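Local coordinates for protein probable transcriptional regulator (Vibrio vulnificus, PDB 4GHJ) that probably binds DNA through an XRE-family helix-turn-helix domain and so regulates transcription, at residues K42-R45 with L46-L50. Numbering follows the deposited sequence.
Sequences KQAR and LNRDL
Leu-46 spreads its two methyls over side chains of the preceding helical turn. CD1 meets the aliphatic chain of Lys-42, 4.1 Å from CG, and in one of two conformers of Gln-43 it also lies against that amide, while CD2 comes within 3.6 Å of NH1 of Arg-45. Its backbone N continues the helix with a bond to Lys-42 O. Asn-47 does the same with Gln-43 O; in the assembly its side chain packs on Lys-98 of the second subunit.

Ala-44 O accepts a weak bond from Arg-48 N and a second, at 2.9 Å, from NH1 of the same residue. The Arg-48 chain is extended from CG to NE, and the turn at its end (chi4 76°) helps bring NH1 back to this oxygen, which lies in the guanidinium plane. Asp-49, at positive phi, makes the Schellman turn: its N bonds to Leu-46 O, and Leu-50 N reaches Arg-45 O in a nearly straight bond of 3.1 Å. Arg-48 N meets that oxygen from the opposite face of the carbonyl plane. The turn joins helix 30-47 to helix 52-59, which with helix 63-69 probably forms the helix-turn-helix.

Leu-50 O then accepts a 3.0 Å bond from NH1 of Arg-45; the oxygen lies at the edge of the guanidinium, tilted 16° from its plane. A bend at chi3 (65°) swings the group toward that carbonyl, and NE forms a salt bridge with Glu-70. Leu-50 CB rests 3.9 Å from CG of Arg-45, and both side chains touch Val-55 of helix 52-59.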
ATOM      1  N   LYS B  42       8.960   8.889   4.694  1.00 19.72           N
ATOM      2  CA  LYS B  42       9.670   9.922   5.450  1.00 20.88           C
ATOM      3  C   LYS B  42      10.699  10.673   4.579  1.00 21.98           C
ATOM      4  O   LYS B  42      10.711  11.906   4.581  1.00 23.01           O
ATOM      5  CB  LYS B  42      10.358   9.331   6.690  1.00 21.69           C
ATOM      6  CG  LYS B  42      11.258  10.290   7.456  1.00 26.06           C
ATOM      7  CD  LYS B  42      11.918   9.603   8.667  1.00 29.49           C
ATOM      8  CE  LYS B  42      12.796  10.575   9.415  1.00 32.61           C
ATOM      9  NZ  LYS B  42      13.651   9.887  10.403  1.00 35.32           N
ATOM     10  N   GLN B  43      11.545   9.952   3.856  0.50 22.23           N
ATOM     11  CA  GLN B  43      12.574  10.614   3.033  0.50 22.89           C
ATOM     12  C   GLN B  43      11.985  11.364   1.820  0.50 22.83           C
ATOM     13  O   GLN B  43      12.545  12.373   1.386  0.50 22.04           O
ATOM     14  CB  GLN B  43      13.668   9.635   2.624  0.50 24.91           C
ATOM     15  CG  GLN B  43      14.386   8.990   3.820  0.50 24.17           C
ATOM     16  CD  GLN B  43      14.999  10.012   4.803  0.50 27.93           C
ATOM     17  OE1 GLN B  43      15.436  11.099   4.416  0.50 28.93           O
ATOM     18  NE2 GLN B  43      15.063   9.634   6.068  0.50 25.65           N
ATOM     19  N   ALA B  44      10.867  10.880   1.280  1.00 21.97           N
ATOM     20  CA  ALA B  44      10.177  11.592   0.183  1.00 21.83           C
ATOM     21  C   ALA B  44       9.672  12.943   0.727  1.00 21.09           C
ATOM     22  O   ALA B  44       9.789  13.971   0.076  1.00 22.68           O
ATOM     23  CB  ALA B  44       9.018  10.754  -0.389  1.00 20.85           C
ATOM     24  N   ARG B  45       9.124  12.930   1.944  1.00 19.97           N
ATOM     25  CA  ARG B  45       8.641  14.143   2.602  1.00 20.60           C
ATOM     26  C   ARG B  45       9.760  15.160   2.883  1.00 23.45           C
ATOM     27  O   ARG B  45       9.601  16.379   2.660  1.00 24.98           O
ATOM     28  CB  ARG B  45       7.941  13.761   3.915  1.00 19.65           C
ATOM     29  CG  ARG B  45       7.602  14.938   4.778  1.00 23.67           C
ATOM     30  CD  ARG B  45       6.888  14.559   6.050  1.00 20.75           C
ATOM     31  NE  ARG B  45       7.684  13.749   6.981  1.00 21.20           N
ATOM     32  CZ  ARG B  45       8.599  14.219   7.830  1.00 22.12           C
ATOM     33  NH1 ARG B  45       8.906  15.517   7.869  1.00 21.50           N
ATOM     34  NH2 ARG B  45       9.225  13.383   8.660  1.00 24.17           N
ATOM     35  N   LEU B  46      10.890  14.654   3.372  1.00 25.04           N
ATOM     36  CA  LEU B  46      12.055  15.482   3.702  1.00 26.36           C
ATOM     37  C   LEU B  46      12.669  16.084   2.440  1.00 27.54           C
ATOM     38  O   LEU B  46      13.063  17.246   2.431  1.00 28.03           O
ATOM     39  CB  LEU B  46      13.089  14.662   4.482  1.00 25.44           C
ATOM     40  CG  LEU B  46      12.680  14.194   5.892  1.00 26.69           C
ATOM     41  CD1 LEU B  46      13.823  13.339   6.539  1.00 27.50           C
ATOM     42  CD2 LEU B  46      12.330  15.379   6.790  1.00 25.84           C
ATOM     43  N   ASN B  47      12.698  15.306   1.364  1.00 28.19           N
ATOM     44  CA  ASN B  47      13.197  15.790   0.083  1.00 30.52           C
ATOM     45  C   ASN B  47      12.337  16.923  -0.491  1.00 30.97           C
ATOM     46  O   ASN B  47      12.808  17.703  -1.314  1.00 30.93           O
ATOM     47  CB  ASN B  47      13.321  14.635  -0.915  1.00 32.54           C
ATOM     48  CG  ASN B  47      14.446  13.675  -0.543  1.00 37.82           C
ATOM     49  OD1 ASN B  47      15.333  14.026   0.238  1.00 42.37           O
ATOM     50  ND2 ASN B  47      14.408  12.460  -1.092  1.00 43.64           N
ATOM     51  N   ARG B  48      11.097  17.031  -0.025  1.00 27.45           N
ATOM     52  CA  ARG B  48      10.186  18.093  -0.469  1.00 29.45           C
ATOM     53  C   ARG B  48      10.119  19.253   0.535  1.00 29.82           C
ATOM     54  O   ARG B  48       9.347  20.189   0.346  1.00 29.30           O
ATOM     55  CB  ARG B  48       8.794  17.489  -0.711  1.00 27.74           C
ATOM     56  CG  ARG B  48       8.785  16.651  -1.989  1.00 27.82           C
ATOM     57  CD  ARG B  48       7.691  15.602  -2.059  1.00 28.45           C
ATOM     58  NE  ARG B  48       7.797  14.964  -3.355  1.00 29.89           N
ATOM     59  CZ  ARG B  48       8.724  14.070  -3.674  1.00 30.28           C
ATOM     60  NH1 ARG B  48       9.618  13.652  -2.776  1.00 29.77           N
ATOM     61  NH2 ARG B  48       8.755  13.592  -4.899  1.00 31.42           N
ATOM     62  N   ASP B  49      10.946  19.168   1.583  1.00 29.80           N
ATOM     63  CA  ASP B  49      11.009  20.165   2.652  1.00 30.81           C
ATOM     64  C   ASP B  49       9.706  20.328   3.404  1.00 28.61           C
ATOM     65  O   ASP B  49       9.337  21.439   3.789  1.00 29.86           O
ATOM     66  CB  ASP B  49      11.476  21.509   2.104  1.00 34.49           C
ATOM     67  CG  ASP B  49      12.943  21.517   1.793  1.00 40.97           C
ATOM     68  OD1 ASP B  49      13.675  20.714   2.416  1.00 47.23           O
ATOM     69  OD2 ASP B  49      13.378  22.342   0.956  1.00 50.04           O
ATOM     70  N   LEU B  50       9.013  19.221   3.624  1.00 26.30           N
ATOM     71  CA  LEU B  50       7.733  19.250   4.323  1.00 24.97           C
ATOM     72  C   LEU B  50       7.854  18.665   5.710  1.00 24.30           C
ATOM     73  O   LEU B  50       8.682  17.785   5.940  1.00 23.94           O
ATOM     74  CB  LEU B  50       6.684  18.471   3.533  1.00 25.12           C
ATOM     75  CG  LEU B  50       6.104  19.103   2.258  1.00 26.01           C
ATOM     76  CD1 LEU B  50       5.306  18.094   1.442  1.00 27.03           C
ATOM     77  CD2 LEU B  50       5.232  20.315   2.597  1.00 30.98           C
TER